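Local coordinates for uncharacterized protein (Plasmodium falciparum, PDB 1ZSO) that is of unknown function but may bind zinc, at residues E21-L26 with M152-Y157; D30-I35 with N121-E126; K88-Y93 with D103-E108; D127-L132 with E148-C153. One frame throughout, in Å; residues are numbered along the deposited sequence.

Contact 1. Residues E21-L26 with M152-Y157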
loop_
_atom_site.group_PDB
_atom_site.type_symbol
_atom_site.label_atom_id
_atom_site.label_comp_id
_atom_site.label_asym_id
_atom_site.label_seq_id
_atom_site.Cartn_x
_atom_site.Cartn_y
_atom_site.Cartn_z
ATOM N N GLU B 21 12.871 -30.019 12.361
ATOM C CA GLU B 21 12.519 -31.347 12.813
ATOM C C GLU B 21 11.496 -31.925 11.824
ATOM O O GLU B 21 10.349 -31.468 11.744
ATOM C CB GLU B 21 11.987 -31.292 14.251
ATOM C CG GLU B 21 11.291 -32.565 14.733
ATOM C CD GLU B 21 12.231 -33.663 15.244
ATOM O OE1 GLU B 21 13.481 -33.548 15.083
ATOM O OE2 GLU B 21 11.684 -34.652 15.819
ATOM N N ASN B 22 11.931 -32.897 11.043
ATOM C CA ASN B 22 11.012 -33.676 10.229
ATOM C C ASN B 22 10.290 -32.803 9.182
ATOM O O ASN B 22 9.179 -33.099 8.731
ATOM C CB ASN B 22 10.067 -34.460 11.146
ATOM C CG ASN B 22 10.736 -35.691 11.736
ATOM O OD1 ASN B 22 11.773 -36.102 11.272
ATOM N ND2 ASN B 22 10.143 -36.282 12.729
ATOM N N VAL B 23 10.987 -31.750 8.778
ATOM C CA VAL B 23 10.532 -30.812 7.740
ATOM C C VAL B 23 11.330 -30.974 6.451
ATOM O O VAL B 23 12.535 -31.056 6.471
ATOM C CB VAL B 23 10.711 -29.346 8.217
ATOM C CG1 VAL B 23 10.452 -28.372 7.086
ATOM C CG2 VAL B 23 9.798 -29.049 9.395
ATOM N N LYS B 24 10.656 -31.002 5.320
ATOM C CA LYS B 24 11.369 -31.145 4.061
ATOM C C LYS B 24 11.627 -29.746 3.486
ATOM O O LYS B 24 12.710 -29.441 2.984
ATOM C CB LYS B 24 10.612 -32.076 3.100
ATOM C CG LYS B 24 11.159 -32.083 1.690
ATOM C CD LYS B 24 11.117 -33.467 1.060
ATOM C CE LYS B 24 12.145 -33.549 -0.080
ATOM N NZ LYS B 24 12.638 -34.941 -0.403
ATOM N N ARG B 25 10.642 -28.871 3.631
ATOM C CA ARG B 25 10.810 -27.486 3.228
ATOM C C ARG B 25 9.783 -26.619 3.915
ATOM O O ARG B 25 8.663 -27.050 4.215
ATOM C CB ARG B 25 10.710 -27.310 1.699
ATOM C CG ARG B 25 9.448 -27.919 1.102
ATOM C CD ARG B 25 9.058 -27.331 -0.258
ATOM N NE ARG B 25 7.984 -28.128 -0.861
ATOM C CZ ARG B 25 7.087 -27.703 -1.760
ATOM N NH1 ARG B 25 7.075 -26.450 -2.218
ATOM N NH2 ARG B 25 6.182 -28.569 -2.206
ATOM N N LEU B 26 10.228 -25.398 4.184
ATOM C CA LEU B 26 9.409 -24.304 4.632
ATOM C C LEU B 26 9.394 -23.364 3.447
ATOM O O LEU B 26 10.423 -23.201 2.777
ATOM C CB LEU B 26 10.080 -23.650 5.842
ATOM C CG LEU B 26 9.618 -22.301 6.365
ATOM C CD1 LEU B 26 8.198 -22.258 7.023
ATOM C CD2 LEU B 26 10.677 -21.846 7.322
HETATM N N MSE B 152 4.306 -38.572 13.978
HETATM C CA MSE B 152 5.598 -37.898 13.800
HETATM C C MSE B 152 5.525 -36.423 14.124
HETATM O O MSE B 152 4.740 -35.699 13.540
HETATM C CB MSE B 152 6.086 -38.085 12.352
HETATM C CG MSE B 152 7.370 -37.334 12.000
HETATM SE SE MSE B 152 8.056 -37.815 10.191
HETATM C CE MSE B 152 7.012 -36.563 9.069
ATOM N N CYS B 153 6.359 -35.974 15.055
ATOM C CA CYS B 153 6.428 -34.553 15.371
ATOM C C CYS B 153 7.148 -33.842 14.226
ATOM O O CYS B 153 8.183 -34.312 13.711
ATOM C CB CYS B 153 7.163 -34.289 16.703
ATOM S SG CYS B 153 6.390 -34.949 18.293
ATOM N N VAL B 154 6.593 -32.695 13.846
ATOM C CA VAL B 154 7.167 -31.822 12.824
ATOM C C VAL B 154 7.316 -30.431 13.419
ATOM O O VAL B 154 6.390 -29.917 13.979
ATOM C CB VAL B 154 6.231 -31.757 11.619
ATOM C CG1 VAL B 154 6.853 -30.981 10.530
ATOM C CG2 VAL B 154 5.897 -33.146 11.160
ATOM N N GLY B 155 8.486 -29.824 13.308
ATOM C CA GLY B 155 8.751 -28.578 14.024
ATOM C C GLY B 155 9.717 -27.617 13.335
ATOM O O GLY B 155 10.585 -28.006 12.560
ATOM N N ILE B 156 9.536 -26.340 13.617
ATOM C CA ILE B 156 10.467 -25.316 13.185
ATOM C C ILE B 156 10.791 -24.488 14.427
ATOM O O ILE B 156 9.887 -23.916 15.064
ATOM C CB ILE B 156 9.864 -24.418 12.071
ATOM C CG1 ILE B 156 9.796 -25.217 10.774
ATOM C CG2 ILE B 156 10.732 -23.139 11.855
ATOM C CD1 ILE B 156 8.679 -24.818 9.899
ATOM N N TYR B 157 12.071 -24.462 14.780
ATOM C CA TYR B 157 12.500 -23.884 16.034
ATOM C C TYR B 157 13.505 -22.784 15.807
ATOM O O TYR B 157 14.290 -22.813 14.855
ATOM C CB TYR B 157 13.183 -24.953 16.899
ATOM C CG TYR B 157 12.278 -26.069 17.365
ATOM C CD1 TYR B 157 11.751 -26.050 18.650
ATOM C CD2 TYR B 157 11.955 -27.140 16.523
ATOM C CE1 TYR B 157 10.913 -27.048 19.091
ATOM C CE2 TYR B 157 11.084 -28.164 16.953
ATOM C CZ TYR B 157 10.576 -28.111 18.238
ATOM O OH TYR B 157 9.742 -29.122 18.731
#
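N22 reaches over strand 152-157 and lies against its backbone. CB of N22 begins 3.2 Å from C153 O. CG sits beside the backbone N and anti to the carbonyl carbon (chi1 -78°), 3.8 Å from SE of M152, a selenomethionine. At the tip, ND2 donates to C153 O at 2.9 Å, nearly along the C=O axis of C153, that oxygen lying slightly out of the N22 amide plane. Asparagine suits this place twice over: its amide supplies the donor, and it readily adopts the left-handed backbone conformation found here (phi 63°). N22 follows the end of strand 9-21 in the six-stranded antiparallel sheet, where E21 and G155 form a hydrogen-bonded pair. E21 N donates to G155 O at 3.1 Å, and G155 N to E21 O at 2.9 Å. Having no side chain, G155 lets the Y157 ring lean back over the strand near CB of E21. Beyond N22 the chain turns at K24 into the four-stranded sheet, where K24 and R25 form a classic beta bulge opposite E126. Between the two sheets V23 CG2 meets V154 CG1 at 3.7 Å, and L26 CD1 meets I156 CD1 at 3.9 Å, branched aliphatic tips filling the interior.

Contact 2. Residues D30-I35 with N121-E126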
loop_
_atom_site.group_PDB
_atom_site.type_symbol
_atom_site.label_atom_id
_atom_site.label_comp_id
_atom_site.label_asym_id
_atom_site.label_seq_id
_atom_site.Cartn_x
_atom_site.Cartn_y
_atom_site.Cartn_z
ATOM N N ASP B 30 2.259 -16.839 -3.282
ATOM C CA ASP B 30 1.974 -15.478 -3.745
ATOM C C ASP B 30 1.114 -14.690 -2.783
ATOM O O ASP B 30 1.147 -13.466 -2.801
ATOM C CB ASP B 30 1.276 -15.515 -5.093
ATOM C CG ASP B 30 2.222 -15.838 -6.234
ATOM O OD1 ASP B 30 3.411 -16.097 -5.965
ATOM O OD2 ASP B 30 1.771 -15.829 -7.408
ATOM N N GLU B 31 0.339 -15.405 -1.967
ATOM C CA GLU B 31 -0.483 -14.817 -0.914
ATOM C C GLU B 31 0.377 -14.299 0.259
ATOM O O GLU B 31 -0.096 -13.534 1.077
ATOM C CB GLU B 31 -1.516 -15.846 -0.382
ATOM C CG GLU B 31 -2.402 -16.535 -1.447
ATOM C CD GLU B 31 -3.272 -17.705 -0.876
ATOM O OE1 GLU B 31 -3.752 -17.602 0.288
ATOM O OE2 GLU B 31 -3.497 -18.724 -1.600
ATOM N N TYR B 32 1.638 -14.705 0.346
ATOM C CA TYR B 32 2.411 -14.380 1.505
ATOM C C TYR B 32 2.373 -12.864 1.782
ATOM O O TYR B 32 2.560 -12.002 0.883
ATOM C CB TYR B 32 3.868 -14.897 1.401
ATOM C CG TYR B 32 4.626 -14.640 2.676
ATOM C CD1 TYR B 32 4.467 -15.456 3.766
ATOM C CD2 TYR B 32 5.404 -13.497 2.824
ATOM C CE1 TYR B 32 5.123 -15.177 4.967
ATOM C CE2 TYR B 32 6.037 -13.211 3.995
ATOM C CZ TYR B 32 5.911 -14.071 5.074
ATOM O OH TYR B 32 6.538 -13.767 6.268
ATOM N N LEU B 33 2.132 -12.549 3.052
ATOM C CA LEU B 33 2.056 -11.157 3.494
ATOM C C LEU B 33 3.391 -10.641 3.987
ATOM O O LEU B 33 3.795 -10.975 5.115
ATOM C CB LEU B 33 1.023 -10.985 4.602
ATOM C CG LEU B 33 0.757 -9.508 4.808
ATOM C CD1 LEU B 33 0.218 -8.948 3.509
ATOM C CD2 LEU B 33 -0.224 -9.259 5.936
ATOM N N TRP B 34 4.077 -9.828 3.171
ATOM C CA TRP B 34 5.359 -9.215 3.628
ATOM C C TRP B 34 5.062 -8.032 4.534
ATOM O O TRP B 34 4.156 -7.212 4.239
ATOM C CB TRP B 34 6.233 -8.768 2.454
ATOM C CG TRP B 34 6.611 -9.879 1.612
ATOM C CD1 TRP B 34 6.015 -10.274 0.474
ATOM C CD2 TRP B 34 7.656 -10.820 1.870
ATOM N NE1 TRP B 34 6.644 -11.376 -0.037
ATOM C CE2 TRP B 34 7.656 -11.737 0.812
ATOM C CE3 TRP B 34 8.623 -10.941 2.864
ATOM C CZ2 TRP B 34 8.551 -12.794 0.748
ATOM C CZ3 TRP B 34 9.492 -11.996 2.811
ATOM C CH2 TRP B 34 9.467 -12.895 1.751
ATOM N N ILE B 35 5.791 -7.990 5.654
ATOM C CA ILE B 35 5.605 -7.009 6.741
ATOM C C ILE B 35 6.980 -6.460 7.143
ATOM O O ILE B 35 7.967 -7.193 7.358
ATOM C CB ILE B 35 4.868 -7.634 7.917
ATOM C CG1 ILE B 35 3.569 -8.279 7.418
ATOM C CG2 ILE B 35 4.532 -6.585 8.990
ATOM C CD1 ILE B 35 2.926 -9.183 8.388
ATOM N N ASN B 121 1.953 -15.278 9.247
ATOM C CA ASN B 121 1.449 -16.631 9.464
ATOM C C ASN B 121 0.800 -17.211 8.234
ATOM O O ASN B 121 -0.217 -17.869 8.325
ATOM C CB ASN B 121 0.515 -16.682 10.685
ATOM C CG ASN B 121 -0.077 -15.340 11.013
ATOM O OD1 ASN B 121 0.355 -14.674 11.971
ATOM N ND2 ASN B 121 -1.057 -14.909 10.208
ATOM N N ASN B 122 1.380 -16.942 7.073
ATOM C CA ASN B 122 0.954 -17.645 5.877
ATOM C C ASN B 122 2.099 -18.489 5.321
ATOM O O ASN B 122 2.231 -18.629 4.112
ATOM C CB ASN B 122 0.388 -16.758 4.704
ATOM C CG ASN B 122 0.081 -15.304 5.070
ATOM O OD1 ASN B 122 0.964 -14.501 5.394
ATOM N ND2 ASN B 122 -1.169 -14.933 4.872
ATOM N N PHE B 123 2.915 -19.083 6.169
ATOM C CA PHE B 123 3.935 -19.999 5.637
ATOM C C PHE B 123 3.295 -21.338 5.363
ATOM O O PHE B 123 2.209 -21.618 5.827
ATOM C CB PHE B 123 5.113 -20.176 6.586
ATOM C CG PHE B 123 5.979 -18.971 6.702
ATOM C CD1 PHE B 123 6.969 -18.736 5.776
ATOM C CD2 PHE B 123 5.803 -18.062 7.741
ATOM C CE1 PHE B 123 7.771 -17.625 5.863
ATOM C CE2 PHE B 123 6.608 -16.963 7.852
ATOM C CZ PHE B 123 7.613 -16.747 6.906
ATOM N N ILE B 124 3.976 -22.135 4.554
ATOM C CA ILE B 124 3.545 -23.455 4.171
ATOM C C ILE B 124 4.725 -24.343 4.545
ATOM O O ILE B 124 5.892 -23.962 4.384
ATOM C CB ILE B 124 3.204 -23.559 2.659
ATOM C CG1 ILE B 124 2.241 -22.425 2.261
ATOM C CG2 ILE B 124 2.594 -24.964 2.297
ATOM C CD1 ILE B 124 1.905 -22.361 0.769
ATOM N N VAL B 125 4.407 -25.500 5.114
ATOM C CA VAL B 125 5.413 -26.491 5.411
ATOM C C VAL B 125 5.020 -27.834 4.796
ATOM O O VAL B 125 3.864 -28.254 4.869
ATOM C CB VAL B 125 5.584 -26.653 6.903
ATOM C CG1 VAL B 125 6.297 -27.942 7.192
ATOM C CG2 VAL B 125 6.324 -25.448 7.471
ATOM N N GLU B 126 5.996 -28.485 4.176
ATOM C CA GLU B 126 5.878 -29.893 3.801
ATOM C C GLU B 126 6.762 -30.651 4.771
ATOM O O GLU B 126 7.868 -30.205 5.030
ATOM C CB GLU B 126 6.357 -30.142 2.368
ATOM C CG GLU B 126 6.096 -31.601 1.906
ATOM C CD GLU B 126 6.423 -31.832 0.457
ATOM O OE1 GLU B 126 7.076 -30.951 -0.144
ATOM O OE2 GLU B 126 6.019 -32.895 -0.088
#
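CG of Y32 stands anti to its backbone N (chi1 -175°), while CG of F123 lies beside its own N (chi1 -70°), and these two settings bring the rings together. They meet obliquely, with centroids 4.8 Å apart and planes at 52°. CE1 of Y32 comes over one face of F123, offset toward the rim, and is 3.5 Å from F123 CZ. The phenol oxygen of Y32 also rests by that atom, OH to CZ being 3.2 Å, and its polar partner is S120 N. A tyrosine therefore serves both needs, giving a flat apolar surface to F123 and an acceptor to the backbone beyond. The CD1 edge of the Y32 ring faces N122 O, near the ring plane at 3.9 Å. The contact joins the loop that enters strand 34-40 of the three-stranded sheet to the start of strand 123-127 of the four-stranded one, so it bridges two sheets rather than pairing strands. Its one hydrogen bond runs from L33 N to N122 OD1, a longish 3.3 Å but fairly straight. The N-H approaches from well above the plane of the amide carbonyl. OD1 is also bonded to S120 OG, so two partners grip it, which should limit rotation of an amide that crosses the Y32 ring obliquely. CB of L33 touches the same oxygen at 3.6 Å. Y79 of the second subunit packs against both L33 and N122.

Contact 3. Residues K88-Y93 with D103-E108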
loop_
_atom_site.group_PDB
_atom_site.type_symbol
_atom_site.label_atom_id
_atom_site.label_comp_id
_atom_site.label_asym_id
_atom_site.label_seq_id
_atom_site.Cartn_x
_atom_site.Cartn_y
_atom_site.Cartn_z
ATOM N N LYS B 88 15.081 -17.758 -8.649
ATOM C CA LYS B 88 14.554 -19.115 -8.663
ATOM C C LYS B 88 14.859 -19.783 -7.322
ATOM O O LYS B 88 15.858 -19.474 -6.655
ATOM C CB LYS B 88 15.038 -19.921 -9.901
ATOM C CG LYS B 88 16.228 -20.840 -9.714
ATOM C CD LYS B 88 17.541 -20.074 -9.658
ATOM C CE LYS B 88 18.634 -20.922 -9.025
ATOM N NZ LYS B 88 18.574 -22.320 -9.522
ATOM N N ASN B 89 13.973 -20.688 -6.928
ATOM C CA ASN B 89 13.891 -21.167 -5.539
ATOM C C ASN B 89 14.048 -20.049 -4.493
ATOM O O ASN B 89 14.659 -20.243 -3.441
ATOM C CB ASN B 89 14.907 -22.258 -5.276
ATOM C CG ASN B 89 15.062 -23.201 -6.446
ATOM O OD1 ASN B 89 14.190 -24.034 -6.735
ATOM N ND2 ASN B 89 16.196 -23.100 -7.114
ATOM N N SER B 90 13.481 -18.887 -4.783
ATOM C CA SER B 90 13.269 -17.887 -3.777
ATOM C C SER B 90 12.265 -18.480 -2.779
ATOM O O SER B 90 11.512 -19.398 -3.099
ATOM C CB SER B 90 12.714 -16.614 -4.449
ATOM O OG SER B 90 12.647 -15.478 -3.568
ATOM N N CYS B 91 12.282 -17.973 -1.561
ATOM C CA CYS B 91 11.252 -18.236 -0.588
ATOM C C CYS B 91 11.104 -19.693 -0.226
ATOM O O CYS B 91 9.987 -20.127 0.014
ATOM C CB CYS B 91 9.902 -17.726 -1.092
ATOM S SG CYS B 91 9.818 -15.955 -1.236
ATOM N N SER B 92 12.213 -20.425 -0.169
ATOM C CA SER B 92 12.228 -21.822 0.224
ATOM C C SER B 92 13.433 -22.073 1.155
ATOM O O SER B 92 14.501 -21.535 0.937
ATOM C CB SER B 92 12.316 -22.723 -1.031
ATOM O OG SER B 92 11.934 -24.064 -0.744
ATOM N N TYR B 93 13.235 -22.871 2.204
ATOM C CA TYR B 93 14.293 -23.307 3.104
ATOM C C TYR B 93 14.100 -24.797 3.318
ATOM O O TYR B 93 13.025 -25.277 3.645
ATOM C CB TYR B 93 14.171 -22.524 4.406
ATOM C CG TYR B 93 15.319 -22.620 5.412
ATOM C CD1 TYR B 93 16.461 -21.869 5.262
ATOM C CD2 TYR B 93 15.200 -23.412 6.563
ATOM C CE1 TYR B 93 17.462 -21.919 6.199
ATOM C CE2 TYR B 93 16.216 -23.490 7.513
ATOM C CZ TYR B 93 17.343 -22.750 7.330
ATOM O OH TYR B 93 18.362 -22.813 8.275
ATOM N N ASP B 103 19.714 -17.086 2.100
ATOM C CA ASP B 103 18.939 -16.081 1.417
ATOM C C ASP B 103 17.542 -16.606 1.161
ATOM O O ASP B 103 17.371 -17.704 0.631
ATOM C CB ASP B 103 19.617 -15.702 0.100
ATOM C CG ASP B 103 20.879 -14.859 0.309
ATOM O OD1 ASP B 103 21.144 -14.490 1.478
ATOM O OD2 ASP B 103 21.593 -14.553 -0.688
ATOM N N PHE B 104 16.546 -15.816 1.546
ATOM C CA PHE B 104 15.170 -16.242 1.462
ATOM C C PHE B 104 14.406 -15.446 0.415
ATOM O O PHE B 104 13.583 -16.001 -0.302
ATOM C CB PHE B 104 14.483 -16.092 2.833
ATOM C CG PHE B 104 13.154 -16.786 2.915
ATOM C CD1 PHE B 104 13.084 -18.165 2.981
ATOM C CD2 PHE B 104 11.967 -16.061 2.876
ATOM C CE1 PHE B 104 11.869 -18.812 3.004
ATOM C CE2 PHE B 104 10.745 -16.716 2.912
ATOM C CZ PHE B 104 10.697 -18.092 2.957
ATOM N N ALA B 105 14.647 -14.141 0.352
ATOM C CA ALA B 105 13.914 -13.269 -0.559
ATOM C C ALA B 105 14.711 -12.001 -0.783
ATOM O O ALA B 105 15.327 -11.477 0.158
ATOM C CB ALA B 105 12.547 -12.959 -0.011
ATOM N N SER B 106 14.709 -11.485 -2.011
ATOM C CA SER B 106 15.384 -10.217 -2.282
ATOM C C SER B 106 14.372 -9.149 -2.711
ATOM O O SER B 106 13.340 -9.482 -3.330
ATOM C CB SER B 106 16.439 -10.391 -3.367
ATOM O OG SER B 106 17.012 -11.685 -3.287
ATOM N N PHE B 107 14.693 -7.887 -2.395
ATOM C CA PHE B 107 13.869 -6.730 -2.779
ATOM C C PHE B 107 14.696 -5.575 -3.330
ATOM O O PHE B 107 15.725 -5.217 -2.761
ATOM C CB PHE B 107 13.089 -6.210 -1.587
ATOM C CG PHE B 107 12.310 -7.270 -0.864
ATOM C CD1 PHE B 107 12.928 -8.079 0.080
ATOM C CD2 PHE B 107 10.969 -7.463 -1.121
ATOM C CE1 PHE B 107 12.237 -9.065 0.712
ATOM C CE2 PHE B 107 10.279 -8.469 -0.480
ATOM C CZ PHE B 107 10.908 -9.251 0.441
ATOM N N GLU B 108 14.230 -4.980 -4.432
ATOM C CA GLU B 108 14.714 -3.673 -4.868
ATOM C C GLU B 108 13.956 -2.590 -4.161
ATOM O O GLU B 108 12.746 -2.474 -4.279
ATOM C CB GLU B 108 14.508 -3.438 -6.361
ATOM C CG GLU B 108 15.456 -4.198 -7.230
ATOM C CD GLU B 108 15.163 -3.991 -8.717
ATOM O OE1 GLU B 108 14.425 -3.023 -9.060
ATOM O OE2 GLU B 108 15.679 -4.800 -9.528
HETATM O O HOH W 1 13.928 -13.383 -4.075
#
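A classic beta bulge at F104 and A105, which both face V14, lies beside C91, and the contact combines a backbone hydrogen bond with packing over an aromatic ring. C91 N donates to F104 O at 2.7 Å, in the carbonyl plane, with an N-H...O angle of 146°. CG of F104 is anti to the backbone N (chi1 -167°), and the ring beyond it is met on one face by CA of C91, a CH-pi contact 3.7 Å from the centroid. The sulfur of C91 approaches the same ring obliquely, SG to centroid 4.9 Å, and also touches CB of A105 at 4.2 Å. Phenylalanine offers a broad surface to the backbone of C91, and the small side chains of C91 and A105 allow the chains to come close. OG of S90 lies near F104 O in what is at most a weak, unsettled bond. S106 N donates to a water at 2.9 Å, which is also hydrogen-bonded to S90 OG. Around this, F84 of strand 80-85 touches S90 and C91, and W34 of strand 34-40 packs on C91 and A105, so C91, just before strand 92-94, packs between two strands of the six-stranded sheet and W34 of the three-stranded one.

Contact 4. Residues D127-L132 with E148-C153; sequences DTKGKL and EEHEMC
This is a surface contact of side chains at the far end of the molecule, where the type I turn D127-G130 between strands 123-127 and 132-136 meets the loop leading into strand 152-163. CD of K129 lies over the centre of the H150 ring, a CH-pi contact 3.6 Å from the centroid, while E149 OE1 stands over the opposite face. CG of K129 is 3.3 Å from CE of M152, a tight approach. A bend at chi3 (86°) carries that selenomethionine methyl into the turn, where it also lies 3.5 Å from T128 OG1 and 3.6 Å from D127 CG. Lysine suits its place because its long methylene chain can pack on both neighbours. The aspartate shapes the turn: its CG occupies the crowded position between backbone N and carbonyl carbon (chi1 68°), and OD1 accepts from K131 N at 3.1 Å and, weakly, from K129 N. OD2 bonds Y133 OH and N147 ND2. G130 takes the positive phi natural to glycine. No hydrogen bond crosses between the segments, so the contact relies on dispersion between methylene, methyl and imidazole groups; E149 may favour a protonated H150, which the nearby amine of K129 would oppose.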
loop_
_atom_site.group_PDB
_atom_site.type_symbol
_atom_site.label_atom_id
_atom_site.label_comp_id
_atom_site.label_asym_id
_atom_site.label_seq_id
_atom_site.Cartn_x
_atom_site.Cartn_y
_atom_site.Cartn_z
ATOM N N ASP B 127 6.281 -31.771 5.319
ATOM C CA ASP B 127 7.131 -32.609 6.174
ATOM C C ASP B 127 7.751 -33.731 5.353
ATOM O O ASP B 127 7.433 -33.862 4.184
ATOM C CB ASP B 127 6.379 -33.142 7.408
ATOM C CG ASP B 127 5.272 -34.155 7.066
ATOM O OD1 ASP B 127 5.327 -34.875 6.052
ATOM O OD2 ASP B 127 4.330 -34.244 7.865
ATOM N N THR B 128 8.638 -34.513 5.966
ATOM C CA THR B 128 9.430 -35.488 5.240
ATOM C C THR B 128 8.568 -36.635 4.676
ATOM O O THR B 128 8.985 -37.334 3.739
ATOM C CB THR B 128 10.589 -36.072 6.103
ATOM O OG1 THR B 128 10.077 -36.551 7.352
ATOM C CG2 THR B 128 11.693 -35.013 6.335
ATOM N N LYS B 129 7.364 -36.793 5.232
ATOM C CA LYS B 129 6.387 -37.762 4.734
ATOM C C LYS B 129 5.435 -37.124 3.725
ATOM O O LYS B 129 4.423 -37.714 3.359
ATOM C CB LYS B 129 5.589 -38.337 5.903
ATOM C CG LYS B 129 6.442 -39.069 6.938
ATOM C CD LYS B 129 6.913 -40.416 6.426
ATOM C CE LYS B 129 7.782 -41.132 7.454
ATOM N NZ LYS B 129 8.893 -41.889 6.794
ATOM N N GLY B 130 5.744 -35.895 3.315
ATOM C CA GLY B 130 5.091 -35.273 2.176
ATOM C C GLY B 130 3.782 -34.536 2.416
ATOM O O GLY B 130 3.184 -34.045 1.462
ATOM N N LYS B 131 3.325 -34.432 3.662
ATOM C CA LYS B 131 2.055 -33.753 3.909
ATOM C C LYS B 131 2.301 -32.292 4.222
ATOM O O LYS B 131 3.353 -31.918 4.747
ATOM C CB LYS B 131 1.233 -34.447 4.998
ATOM C CG LYS B 131 1.377 -33.912 6.372
ATOM C CD LYS B 131 0.149 -33.157 6.789
ATOM C CE LYS B 131 -0.775 -34.003 7.662
ATOM N NZ LYS B 131 -1.210 -33.169 8.849
ATOM N N LEU B 132 1.326 -31.471 3.859
ATOM C CA LEU B 132 1.501 -30.035 3.820
ATOM C C LEU B 132 0.744 -29.387 4.955
ATOM O O LEU B 132 -0.350 -29.817 5.312
ATOM C CB LEU B 132 0.986 -29.497 2.491
ATOM C CG LEU B 132 1.719 -30.006 1.244
ATOM C CD1 LEU B 132 0.904 -29.716 0.029
ATOM C CD2 LEU B 132 3.059 -29.350 1.124
ATOM N N GLU B 148 -0.229 -37.330 12.331
ATOM C CA GLU B 148 -1.001 -38.418 12.917
ATOM C C GLU B 148 -0.819 -39.696 12.103
ATOM O O GLU B 148 -0.812 -40.797 12.660
ATOM C CB GLU B 148 -2.497 -38.080 12.946
ATOM C CG GLU B 148 -2.879 -36.730 13.550
ATOM C CD GLU B 148 -2.981 -36.724 15.074
ATOM O OE1 GLU B 148 -3.503 -37.689 15.683
ATOM O OE2 GLU B 148 -2.552 -35.711 15.661
ATOM N N GLU B 149 -0.718 -39.546 10.781
ATOM C CA GLU B 149 -0.612 -40.695 9.860
ATOM C C GLU B 149 0.591 -41.570 10.203
ATOM O O GLU B 149 0.474 -42.799 10.263
ATOM C CB GLU B 149 -0.499 -40.214 8.405
ATOM C CG GLU B 149 -1.601 -40.674 7.464
ATOM C CD GLU B 149 -1.104 -41.693 6.442
ATOM O OE1 GLU B 149 0.087 -42.056 6.494
ATOM O OE2 GLU B 149 -1.896 -42.126 5.582
ATOM N N HIS B 150 1.738 -40.933 10.432
ATOM C CA HIS B 150 2.965 -41.650 10.753
ATOM C C HIS B 150 3.406 -41.416 12.197
ATOM O O HIS B 150 4.511 -41.796 12.566
ATOM C CB HIS B 150 4.104 -41.237 9.806
ATOM C CG HIS B 150 3.798 -41.423 8.345
ATOM N ND1 HIS B 150 3.124 -40.479 7.596
ATOM C CD2 HIS B 150 4.115 -42.423 7.487
ATOM C CE1 HIS B 150 3.018 -40.901 6.348
ATOM N NE2 HIS B 150 3.612 -42.076 6.255
ATOM N N GLU B 151 2.559 -40.784 13.007
ATOM C CA GLU B 151 2.875 -40.501 14.421
ATOM C C GLU B 151 4.220 -39.753 14.588
ATOM O O GLU B 151 5.139 -40.218 15.276
ATOM C CB GLU B 151 2.811 -41.799 15.251
ATOM C CG GLU B 151 1.368 -42.098 15.715
ATOM C CD GLU B 151 1.043 -43.573 15.894
ATOM O OE1 GLU B 151 1.735 -44.269 16.674
ATOM O OE2 GLU B 151 0.049 -44.025 15.276
HETATM N N MSE B 152 4.306 -38.572 13.978
HETATM C CA MSE B 152 5.598 -37.898 13.800
HETATM C C MSE B 152 5.525 -36.423 14.124
HETATM O O MSE B 152 4.740 -35.699 13.540
HETATM C CB MSE B 152 6.086 -38.085 12.352
HETATM C CG MSE B 152 7.370 -37.334 12.000
HETATM SE SE MSE B 152 8.056 -37.815 10.191
HETATM C CE MSE B 152 7.012 -36.563 9.069
ATOM N N CYS B 153 6.359 -35.974 15.055
ATOM C CA CYS B 153 6.428 -34.553 15.371
ATOM C C CYS B 153 7.148 -33.842 14.226
ATOM O O CYS B 153 8.183 -34.312 13.711
ATOM C CB CYS B 153 7.163 -34.289 16.703
ATOM S SG CYS B 153 6.390 -34.949 18.293
#

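Overall arrangement
All four contacts lie in an all-beta chain of three antiparallel sheets. Contact 1 closes a long loop from strand 9-21 to its partner 152-163; contact 2 falls within that loop, contact 3 within the loop of contact 2, and contact 4 follows. Contacts 1 and 4 share M152 and C153, and their centres are about 9 Å apart, whereas contact 4 is about 26 Å from contact 3. Strand 23-27 unites the group, flanked in the four-stranded sheet by 92-94 and 123-127; all four reach that sheet, contact 4 through the turn after 123-127. W34 of contact 2 packs on C91, A105 and F107 of contact 3, joining the sheets in the interior.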